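Local coordinates for protein thiol-activated cytolysin (Desulfobulbus propionicus, PDB 6NAL) that probably assembles into rings that perforate membranes, as do the pore-forming toxins of the cholesterol-dependent cytolysin family, at residues N157-M160 and L161-C165; I167-L170 and K171-S175; D210-A213 and E214-W218; K113-T117 and F118-R122. One frame throughout, in Å; residues are numbered along the deposited sequence.

Contact 1: residues N157-M160 and L161-C165; sequences NELM and LKFGC
Glu158 and Lys162, one turn apart on helix 156-163, form a salt bridge in which NZ of Lys162 stands 2.7 Å from OE2 of Glu158 and meets that oxygen nearly along its C-O axis. The two chains run side by side and point the same way. Glu158 sends its CG anti to the backbone N (chi1 -157°) and Lys162 is extended beyond CG, which keeps them abreast as far as their charged ends; CD of Lys162 comes within 4.1 Å of CG of Glu158. Long flexible side chains suit this place, since the ammonium also bonds Ser151 OG and makes a cation-pi contact with Tyr55, while OE1 of Glu158 accepts from the amide of Tyr154. An imidazole, probably from the crystallisation liquor, lies beside Glu158.

Backbone bonds carry the helix to its end. Phe163 N reaches Leu159 O at 3.0 Å, and Gly164 N reaches Met160 O at 2.9 Å. Gly164 then leaves helical geometry with phi of 52°, a conformation that a residue without a side chain adopts easily. The helix is probably one of those that refold into a transmembrane hairpin in related cytolysins.

CG of Leu159 lies 4.3 Å from CD1 of Phe163, whose ring turns its edge to the Leu159 carbonyl oxygen. Cys165 SG is modelled improbably close to Leu159 CD2, so that distance is doubtful.

Leu161 packs on Tyr55 and Phe59 of strand 44-59 and on Thr353 of strand 349-372. Phe163 and Leu159 rest on Leu190 of strand 187-202, and helix 167-174 covers Leu159 and selenomethionine Met160.

Contact 2: residues I167-L170 and K171-S175; sequences ISYL and KQKLS
Tyr169 and Lys173, one turn apart in helix 167-174, meet through a CH-pi contact. CG of Lys173 sits over one face of the phenol ring, 4.1 Å from its centroid and 14° off the ring normal, and farther out CE of Lys173 approaches CE1 of Tyr169 to 3.8 Å. Lys173 achieves this by bending at chi2 (-82°), which lays its methylenes obliquely across the ring. A lysine suits the place because its aliphatic part can cover an aromatic face while its charged end remains available: NZ forms a salt bridge with OE1 of Glu298, the same oxygen to which Tyr169 OH makes a weak hydrogen bond. That shared carboxylate probably helps to fix both side chains.

Among apolar contacts, Leu170 and Leu174 run alongside each other in the same direction, with their CD1 atoms 3.5 Å apart. Beside them on the helix surface, CG1 of Ile167 touches CG of Lys171 at 4.0 Å, so the base of the lysine adds hydrocarbon cover.

The backbone supplies four hydrogen bonds of the alpha-helical i+4 kind. Lys171 N is 2.7 Å from Ile167 O, the shortest of the set, and Leu174 N is 3.0 Å from Leu170 O. Such a short helix, held against a sheet by side chains, is consistent with a segment that unfolds when related cytolysins insert.

The leucine side of the helix lies on the sheet: Leu170 and Leu174 press on Phe245 of strand 232-250 and on Val292 of strand 287-294. Tyr169 meets His294, and Ile167 turns to the preceding helix, 156-163.

Contact 3: residues D210-A213 and E214-W218; sequences DIFA and ESTTW
The carbonyl oxygen of Ala213 accepts the amide of Thr216 at 3.0 Å, N to O, with an N-H...O angle of 158°. This bond closes a type I beta turn from Ala213 to Thr216. The donor stands well above the carbonyl plane, 53° out of it, as the tightly curled backbone brings it round.

Thr216 folds back over the turn. Its CB lies 3.4 Å from Ala213 O and 4.0 Å from CB of Phe212. With OG1 anti to its own carbonyl carbon (chi1 -66°), the hydroxyl is placed for a hydrogen bond to Asp94 O, while the methyl approaches the Phe212 ring obliquely. Threonine thus serves both a polar and an apolar neighbour. One face of that ring is covered by CG2 of Ile211, 3.4 Å above its plane and over its centre. The small methyl of Ala213 comes within 3.8 Å of OG of Ser215.

Polar groups also join this loop to the N-terminal helix 2-12. The chemistry therefore implies a turn set by one internal backbone bond, with Phe212 buried behind it and the carbonyls of Phe212 and Glu214 accepting from Arg4 NH2 and Asn3 ND2 of that helix.

Contact 4: residues K113-T117 and F118-R122; sequences KVVPT and FANVR
Thr117 is the N-cap of helix 118-133, and its hydroxyl replaces a missing helical acceptor for Asn120. OG1 of Thr117 takes the amide N of Asn120 at 3.1 Å, with an N-H...O angle of 156°. The hydroxyl can do this because chi1 of 75° sets OG1 between the backbone N and carbonyl carbon, turned into the first turn; threonine suits such a cap because its short side chain holds the hydroxyl oxygen close to the first-turn amides. The carbonyl of Thr117 then starts the regular pattern, receiving Val121 N at 2.6 Å nearly in line.

The cap marks the passage into the helix from strand 110-114, which pairs antiparallel with strand 98-103 in the large sheet. Asn120 reaches back over this junction: its CB lies 3.5 Å from CG2 of Val114, and its ND2 makes a weak hydrogen bond to Val115 O at 3.5 Å. Asparagine fits because a flat amide can lie against valine methyls and still offer an N-H to the backbone. Between strand and cap, CA of Pro116 packs on CG2 of Val121 at 4.1 Å, and Pro116 O is gripped by both Lys95 NZ and Tyr72 OH.

At the start of the helix, CE2 of Phe118 lies 3.4 Å above the plane of the guanidinium of Arg122, one turn on, toward the rim of that group, while Phe118 also touches Asp69.

How the contacts relate
The four contacts fall into two pairs. Contacts 1 and 2 occupy consecutive helices with centres 13 Å apart, and they pack directly: Leu159 CD2 lies 3.7 Å from Leu170 CD2, and Met160 CG 4.0 Å from Ile167 CB. Along the chain these helices come between strands 147-152 and 187-202, a position consistent with the helical bundle that refolds into a membrane-spanning beta hairpin in related cytolysins. Contacts 3 and 4 lie toward one end of the elongated molecule, centres 16 Å apart, and touch where Ile211 CD1 comes 4.2 Å from Pro116 CG. The pairs are separate, with centres 30 to 39 Å apart; the imidazole lies beside Glu158 of contact 1.

Contact 1: residues N157-M160 and L161-C165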
loop_
_atom_site.group_PDB
_atom_site.type_symbol
_atom_site.label_atom_id
_atom_site.label_comp_id
_atom_site.label_asym_id
_atom_site.label_seq_id
_atom_site.Cartn_x
_atom_site.Cartn_y
_atom_site.Cartn_z
ATOM N N ASN A 157 17.322 -19.280 -5.670
ATOM C CA ASN A 157 16.519 -20.177 -4.841
ATOM C C ASN A 157 15.038 -19.932 -5.026
ATOM O O ASN A 157 14.234 -20.857 -4.886
ATOM C CB ASN A 157 16.868 -20.041 -3.362
ATOM C CG ASN A 157 18.136 -20.811 -2.990
ATOM O OD1 ASN A 157 18.308 -22.004 -3.321
ATOM N ND2 ASN A 157 19.036 -20.121 -2.316
ATOM N N GLU A 158 14.655 -18.692 -5.292
ATOM C CA GLU A 158 13.268 -18.442 -5.608
ATOM C C GLU A 158 12.951 -19.102 -6.928
ATOM O O GLU A 158 11.865 -19.649 -7.095
ATOM C CB GLU A 158 12.949 -16.937 -5.673
ATOM C CG GLU A 158 11.424 -16.650 -5.431
ATOM C CD GLU A 158 10.913 -15.271 -5.891
ATOM O OE1 GLU A 158 11.737 -14.344 -6.100
ATOM O OE2 GLU A 158 9.664 -15.113 -6.056
ATOM N N LEU A 159 13.915 -19.082 -7.856
ATOM C CA LEU A 159 13.757 -19.720 -9.152
ATOM C C LEU A 159 13.510 -21.200 -8.985
ATOM O O LEU A 159 12.515 -21.729 -9.482
ATOM C CB LEU A 159 15.003 -19.499 -10.018
ATOM C CG LEU A 159 14.764 -19.536 -11.528
ATOM C CD1 LEU A 159 15.709 -18.727 -12.369
ATOM C CD2 LEU A 159 14.872 -20.992 -11.999
HETATM N N MSE A 160 14.384 -21.884 -8.273
HETATM C CA MSE A 160 14.264 -23.331 -8.172
HETATM C C MSE A 160 12.949 -23.678 -7.544
HETATM O O MSE A 160 12.274 -24.570 -7.973
HETATM C CB MSE A 160 15.392 -23.934 -7.372
HETATM C CG MSE A 160 16.660 -24.180 -8.198
HETATM SE SE MSE A 160 18.212 -24.281 -6.981
HETATM C CE MSE A 160 17.592 -25.673 -5.805
ATOM N N LEU A 161 12.544 -22.924 -6.533
ATOM C CA LEU A 161 11.348 -23.311 -5.792
ATOM C C LEU A 161 10.043 -23.040 -6.547
ATOM O O LEU A 161 9.045 -23.723 -6.329
ATOM C CB LEU A 161 11.329 -22.570 -4.465
ATOM C CG LEU A 161 10.309 -23.087 -3.484
ATOM C CD1 LEU A 161 10.512 -24.578 -3.210
ATOM C CD2 LEU A 161 10.409 -22.273 -2.168
ATOM N N LYS A 162 9.992 -22.002 -7.360
ATOM C CA LYS A 162 8.761 -21.658 -8.034
ATOM C C LYS A 162 8.601 -22.446 -9.320
ATOM O O LYS A 162 7.494 -22.846 -9.655
ATOM C CB LYS A 162 8.746 -20.165 -8.308
ATOM C CG LYS A 162 8.419 -19.355 -7.067
ATOM C CD LYS A 162 8.069 -17.907 -7.435
ATOM C CE LYS A 162 7.356 -17.170 -6.305
ATOM N NZ LYS A 162 7.153 -15.761 -6.704
ATOM N N PHE A 163 9.707 -22.760 -9.982
ATOM C CA PHE A 163 9.729 -23.388 -11.287
ATOM C C PHE A 163 10.201 -24.837 -11.308
ATOM O O PHE A 163 10.179 -25.449 -12.374
ATOM C CB PHE A 163 10.639 -22.560 -12.195
ATOM C CG PHE A 163 10.135 -21.174 -12.405
ATOM C CD1 PHE A 163 10.525 -20.142 -11.567
ATOM C CD2 PHE A 163 9.231 -20.904 -13.427
ATOM C CE1 PHE A 163 10.042 -18.860 -11.747
ATOM C CE2 PHE A 163 8.741 -19.613 -13.625
ATOM C CZ PHE A 163 9.135 -18.589 -12.775
ATOM N N GLY A 164 10.663 -25.394 -10.197
ATOM C CA GLY A 164 11.050 -26.804 -10.177
ATOM C C GLY A 164 12.018 -27.222 -11.265
ATOM O O GLY A 164 11.923 -28.344 -11.784
ATOM N N CYS A 165 12.977 -26.372 -11.595
ATOM C CA CYS A 165 13.835 -26.646 -12.734
ATOM C C CYS A 165 15.266 -26.940 -12.288
ATOM O O CYS A 165 15.625 -26.828 -11.107
ATOM C CB CYS A 165 13.800 -25.464 -13.707
ATOM S SG CYS A 165 14.479 -23.950 -12.980
#

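Contact 2: residues I167-L170 and K171-S175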
loop_
_atom_site.group_PDB
_atom_site.type_symbol
_atom_site.label_atom_id
_atom_site.label_comp_id
_atom_site.label_asym_id
_atom_site.label_seq_id
_atom_site.Cartn_x
_atom_site.Cartn_y
_atom_site.Cartn_z
ATOM N N ILE A 167 18.633 -25.772 -12.116
ATOM C CA ILE A 167 19.311 -24.486 -12.205
ATOM C C ILE A 167 20.559 -24.596 -13.061
ATOM O O ILE A 167 20.878 -23.697 -13.853
ATOM C CB ILE A 167 19.660 -23.971 -10.797
ATOM C CG1 ILE A 167 19.874 -22.453 -10.876
ATOM C CG2 ILE A 167 20.923 -24.685 -10.254
ATOM C CD1 ILE A 167 18.596 -21.628 -10.849
ATOM N N SER A 168 21.299 -25.687 -12.891
ATOM C CA SER A 168 22.548 -25.862 -13.606
ATOM C C SER A 168 22.338 -25.722 -15.107
ATOM O O SER A 168 23.050 -24.963 -15.769
ATOM C CB SER A 168 23.139 -27.222 -13.258
ATOM O OG SER A 168 23.943 -27.705 -14.321
ATOM N N TYR A 169 21.357 -26.449 -15.662
ATOM C CA TYR A 169 21.022 -26.330 -17.085
ATOM C C TYR A 169 20.633 -24.896 -17.446
ATOM O O TYR A 169 21.132 -24.311 -18.419
ATOM C CB TYR A 169 19.876 -27.294 -17.415
ATOM C CG TYR A 169 19.424 -27.324 -18.873
ATOM C CD1 TYR A 169 20.137 -28.045 -19.823
ATOM C CD2 TYR A 169 18.261 -26.655 -19.288
ATOM C CE1 TYR A 169 19.730 -28.093 -21.140
ATOM C CE2 TYR A 169 17.845 -26.695 -20.611
ATOM C CZ TYR A 169 18.583 -27.413 -21.531
ATOM O OH TYR A 169 18.189 -27.458 -22.843
ATOM N N LEU A 170 19.748 -24.310 -16.651
ATOM C CA LEU A 170 19.204 -23.009 -16.994
ATOM C C LEU A 170 20.248 -21.923 -16.848
ATOM O O LEU A 170 20.139 -20.884 -17.501
ATOM C CB LEU A 170 18.010 -22.700 -16.108
ATOM C CG LEU A 170 17.011 -21.684 -16.629
ATOM C CD1 LEU A 170 16.206 -22.322 -17.716
ATOM C CD2 LEU A 170 16.149 -21.239 -15.464
ATOM N N LYS A 171 21.248 -22.127 -15.981
ATOM C CA LYS A 171 22.333 -21.156 -15.870
ATOM C C LYS A 171 23.198 -21.178 -17.119
ATOM O O LYS A 171 23.595 -20.108 -17.624
ATOM C CB LYS A 171 23.145 -21.410 -14.585
ATOM C CG LYS A 171 22.470 -20.659 -13.377
ATOM C CD LYS A 171 23.486 -20.348 -12.266
ATOM C CE LYS A 171 24.153 -21.613 -11.750
ATOM N NZ LYS A 171 25.266 -21.325 -10.792
ATOM N N GLN A 172 23.526 -22.385 -17.611
ATOM C CA GLN A 172 24.228 -22.508 -18.882
ATOM C C GLN A 172 23.500 -21.746 -19.982
ATOM O O GLN A 172 24.058 -20.832 -20.602
ATOM C CB GLN A 172 24.402 -23.981 -19.299
ATOM C CG GLN A 172 25.296 -24.157 -20.540
ATOM C CD GLN A 172 24.729 -25.137 -21.587
ATOM O OE1 GLN A 172 23.851 -25.958 -21.282
ATOM N NE2 GLN A 172 25.244 -25.055 -22.827
ATOM N N LYS A 173 22.250 -22.118 -20.248
ATOM C CA LYS A 173 21.596 -21.729 -21.493
ATOM C C LYS A 173 21.073 -20.290 -21.447
ATOM O O LYS A 173 21.316 -19.502 -22.373
ATOM C CB LYS A 173 20.467 -22.721 -21.791
ATOM C CG LYS A 173 20.894 -24.202 -21.953
ATOM C CD LYS A 173 21.427 -24.537 -23.366
ATOM C CE LYS A 173 21.824 -26.012 -23.513
ATOM N NZ LYS A 173 22.067 -26.414 -24.944
ATOM N N LEU A 174 20.358 -19.920 -20.380
ATOM C CA LEU A 174 19.803 -18.571 -20.280
ATOM C C LEU A 174 20.807 -17.564 -19.753
ATOM O O LEU A 174 20.473 -16.375 -19.653
ATOM C CB LEU A 174 18.590 -18.525 -19.349
ATOM C CG LEU A 174 17.275 -19.053 -19.906
ATOM C CD1 LEU A 174 16.173 -18.982 -18.881
ATOM C CD2 LEU A 174 16.886 -18.312 -21.176
ATOM N N SER A 175 21.999 -18.015 -19.367
ATOM C CA SER A 175 23.015 -17.145 -18.781
ATOM C C SER A 175 22.414 -16.289 -17.656
ATOM O O SER A 175 22.192 -15.079 -17.769
ATOM C CB SER A 175 23.655 -16.303 -19.885
ATOM O OG SER A 175 24.948 -15.874 -19.509
#

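Contact 3: residues D210-A213 and E214-W218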
loop_
_atom_site.group_PDB
_atom_site.type_symbol
_atom_site.label_atom_id
_atom_site.label_comp_id
_atom_site.label_asym_id
_atom_site.label_seq_id
_atom_site.Cartn_x
_atom_site.Cartn_y
_atom_site.Cartn_z
ATOM N N ASP A 210 13.503 -57.400 -2.327
ATOM C CA ASP A 210 13.279 -58.012 -3.644
ATOM C C ASP A 210 13.815 -57.188 -4.822
ATOM O O ASP A 210 13.949 -57.721 -5.929
ATOM C CB ASP A 210 11.779 -58.265 -3.904
ATOM C CG ASP A 210 11.123 -59.198 -2.865
ATOM O OD1 ASP A 210 11.753 -59.518 -1.818
ATOM O OD2 ASP A 210 9.959 -59.606 -3.107
ATOM N N ILE A 211 14.087 -55.895 -4.633
ATOM C CA ILE A 211 14.720 -55.105 -5.684
ATOM C C ILE A 211 16.161 -55.523 -5.926
ATOM O O ILE A 211 16.695 -55.269 -7.020
ATOM C CB ILE A 211 14.660 -53.608 -5.336
ATOM C CG1 ILE A 211 15.130 -52.740 -6.495
ATOM C CG2 ILE A 211 15.521 -53.265 -4.090
ATOM C CD1 ILE A 211 14.050 -52.380 -7.462
ATOM N N PHE A 212 16.810 -56.155 -4.949
ATOM C CA PHE A 212 18.207 -56.513 -5.130
ATOM C C PHE A 212 18.366 -57.931 -5.691
ATOM O O PHE A 212 17.548 -58.825 -5.462
ATOM C CB PHE A 212 18.936 -56.352 -3.805
ATOM C CG PHE A 212 18.849 -54.956 -3.246
ATOM C CD1 PHE A 212 19.515 -53.914 -3.860
ATOM C CD2 PHE A 212 18.077 -54.689 -2.121
ATOM C CE1 PHE A 212 19.443 -52.617 -3.341
ATOM C CE2 PHE A 212 17.984 -53.400 -1.586
ATOM C CZ PHE A 212 18.686 -52.361 -2.183
ATOM N N ALA A 213 19.409 -58.109 -6.490
ATOM C CA ALA A 213 19.825 -59.462 -6.862
ATOM C C ALA A 213 20.186 -60.278 -5.620
ATOM O O ALA A 213 20.630 -59.743 -4.588
ATOM C CB ALA A 213 21.022 -59.406 -7.817
ATOM N N GLU A 214 20.018 -61.597 -5.743
ATOM C CA GLU A 214 20.262 -62.492 -4.613
ATOM C C GLU A 214 21.694 -62.411 -4.111
ATOM O O GLU A 214 21.937 -62.653 -2.923
ATOM C CB GLU A 214 19.936 -63.926 -5.007
ATOM C CG GLU A 214 18.469 -64.306 -4.813
ATOM C CD GLU A 214 18.197 -65.771 -5.117
ATOM O OE1 GLU A 214 18.045 -66.100 -6.318
ATOM O OE2 GLU A 214 18.138 -66.581 -4.157
ATOM N N SER A 215 22.640 -62.042 -4.986
ATOM C CA SER A 215 24.038 -61.912 -4.590
ATOM C C SER A 215 24.330 -60.695 -3.726
ATOM O O SER A 215 25.375 -60.673 -3.065
ATOM C CB SER A 215 24.938 -61.827 -5.817
ATOM O OG SER A 215 24.380 -61.001 -6.824
ATOM N N THR A 216 23.475 -59.674 -3.746
ATOM C CA THR A 216 23.746 -58.412 -3.046
ATOM C C THR A 216 23.540 -58.593 -1.546
ATOM O O THR A 216 22.639 -59.299 -1.105
ATOM C CB THR A 216 22.822 -57.286 -3.564
ATOM O OG1 THR A 216 23.116 -56.985 -4.933
ATOM C CG2 THR A 216 23.006 -55.996 -2.754
ATOM N N THR A 217 24.370 -57.949 -0.762
ATOM C CA THR A 217 24.295 -58.087 0.686
ATOM C C THR A 217 24.131 -56.711 1.309
ATOM O O THR A 217 24.356 -55.683 0.662
ATOM C CB THR A 217 25.559 -58.750 1.261
ATOM O OG1 THR A 217 26.706 -58.016 0.828
ATOM C CG2 THR A 217 25.701 -60.192 0.802
ATOM N N TRP A 218 23.754 -56.711 2.588
ATOM C CA TRP A 218 23.669 -55.468 3.331
ATOM C C TRP A 218 24.992 -54.733 3.244
ATOM O O TRP A 218 25.031 -53.508 3.078
ATOM C CB TRP A 218 23.292 -55.710 4.803
ATOM C CG TRP A 218 23.221 -54.390 5.536
ATOM C CD1 TRP A 218 24.092 -53.921 6.470
ATOM C CD2 TRP A 218 22.260 -53.350 5.331
ATOM N NE1 TRP A 218 23.722 -52.661 6.883
ATOM C CE2 TRP A 218 22.605 -52.286 6.191
ATOM C CE3 TRP A 218 21.137 -53.218 4.515
ATOM C CZ2 TRP A 218 21.875 -51.106 6.250
ATOM C CZ3 TRP A 218 20.399 -52.030 4.592
ATOM C CH2 TRP A 218 20.781 -50.997 5.447
#

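Contact 4: residues K113-T117 and F118-R122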
loop_
_atom_site.group_PDB
_atom_site.type_symbol
_atom_site.label_atom_id
_atom_site.label_comp_id
_atom_site.label_asym_id
_atom_site.label_seq_id
_atom_site.Cartn_x
_atom_site.Cartn_y
_atom_site.Cartn_z
ATOM N N LYS A 113 8.742 -55.955 -17.565
ATOM C CA LYS A 113 9.487 -56.337 -16.380
ATOM C C LYS A 113 10.926 -56.498 -16.827
ATOM O O LYS A 113 11.192 -57.226 -17.775
ATOM C CB LYS A 113 8.932 -57.628 -15.779
ATOM C CG LYS A 113 9.035 -57.742 -14.265
ATOM C CD LYS A 113 8.619 -59.142 -13.832
ATOM C CE LYS A 113 7.500 -59.120 -12.788
ATOM N NZ LYS A 113 7.877 -58.365 -11.542
ATOM N N VAL A 114 11.848 -55.803 -16.182
ATOM C CA VAL A 114 13.269 -55.951 -16.472
ATOM C C VAL A 114 14.063 -55.544 -15.238
ATOM O O VAL A 114 13.541 -54.917 -14.301
ATOM C CB VAL A 114 13.711 -55.120 -17.696
ATOM C CG1 VAL A 114 13.475 -53.655 -17.459
ATOM C CG2 VAL A 114 15.185 -55.384 -17.989
ATOM N N VAL A 115 15.340 -55.900 -15.231
ATOM C CA VAL A 115 16.221 -55.419 -14.167
ATOM C C VAL A 115 16.444 -53.922 -14.360
ATOM O O VAL A 115 16.905 -53.500 -15.429
ATOM C CB VAL A 115 17.553 -56.191 -14.137
ATOM C CG1 VAL A 115 17.271 -57.689 -13.988
ATOM C CG2 VAL A 115 18.364 -55.909 -15.364
ATOM N N PRO A 116 16.126 -53.080 -13.364
ATOM C CA PRO A 116 16.185 -51.631 -13.592
ATOM C C PRO A 116 17.591 -51.132 -13.828
ATOM O O PRO A 116 18.339 -50.830 -12.894
ATOM C CB PRO A 116 15.621 -51.032 -12.301
ATOM C CG PRO A 116 14.930 -52.161 -11.594
ATOM C CD PRO A 116 15.716 -53.391 -11.985
ATOM N N THR A 117 17.955 -51.040 -15.090
ATOM C CA THR A 117 19.184 -50.366 -15.502
ATOM C C THR A 117 18.828 -49.359 -16.590
ATOM O O THR A 117 17.783 -49.459 -17.255
ATOM C CB THR A 117 20.240 -51.325 -16.015
ATOM O OG1 THR A 117 19.844 -51.732 -17.324
ATOM C CG2 THR A 117 20.305 -52.586 -15.057
ATOM N N PHE A 118 19.603 -48.282 -16.630
ATOM C CA PHE A 118 19.337 -47.236 -17.606
ATOM C C PHE A 118 19.161 -47.807 -19.010
ATOM O O PHE A 118 18.216 -47.461 -19.725
ATOM C CB PHE A 118 20.466 -46.214 -17.574
ATOM C CG PHE A 118 20.204 -45.007 -18.445
ATOM C CD1 PHE A 118 19.001 -44.301 -18.357
ATOM C CD2 PHE A 118 21.131 -44.584 -19.356
ATOM C CE1 PHE A 118 18.743 -43.192 -19.171
ATOM C CE2 PHE A 118 20.872 -43.491 -20.166
ATOM C CZ PHE A 118 19.669 -42.797 -20.072
ATOM N N ALA A 119 20.066 -48.692 -19.426
ATOM C CA ALA A 119 19.986 -49.201 -20.792
ATOM C C ALA A 119 18.755 -50.081 -20.968
ATOM O O ALA A 119 18.094 -50.041 -22.011
ATOM C CB ALA A 119 21.259 -49.956 -21.147
ATOM N N ASN A 120 18.409 -50.854 -19.947
ATOM C CA ASN A 120 17.199 -51.669 -20.015
ATOM C C ASN A 120 15.924 -50.825 -19.919
ATOM O O ASN A 120 14.958 -51.052 -20.671
ATOM C CB ASN A 120 17.257 -52.729 -18.913
ATOM C CG ASN A 120 18.240 -53.868 -19.244
ATOM O OD1 ASN A 120 18.742 -53.972 -20.371
ATOM N ND2 ASN A 120 18.504 -54.720 -18.267
ATOM N N VAL A 121 15.880 -49.847 -19.008
ATOM C CA VAL A 121 14.652 -49.087 -18.917
ATOM C C VAL A 121 14.488 -48.275 -20.181
ATOM O O VAL A 121 13.391 -48.168 -20.708
ATOM C CB VAL A 121 14.616 -48.180 -17.683
ATOM C CG1 VAL A 121 13.395 -47.300 -17.671
ATOM C CG2 VAL A 121 14.576 -49.086 -16.398
ATOM N N ARG A 122 15.579 -47.720 -20.711
ATOM C CA ARG A 122 15.469 -46.865 -21.885
ATOM C C ARG A 122 14.977 -47.663 -23.088
ATOM O O ARG A 122 14.050 -47.255 -23.790
ATOM C CB ARG A 122 16.818 -46.215 -22.177
ATOM C CG ARG A 122 16.790 -45.237 -23.384
ATOM C CD ARG A 122 18.112 -44.441 -23.560
ATOM N NE ARG A 122 19.292 -45.309 -23.435
ATOM C CZ ARG A 122 20.556 -44.891 -23.469
ATOM N NH1 ARG A 122 20.826 -43.600 -23.617
ATOM N NH2 ARG A 122 21.553 -45.761 -23.335
#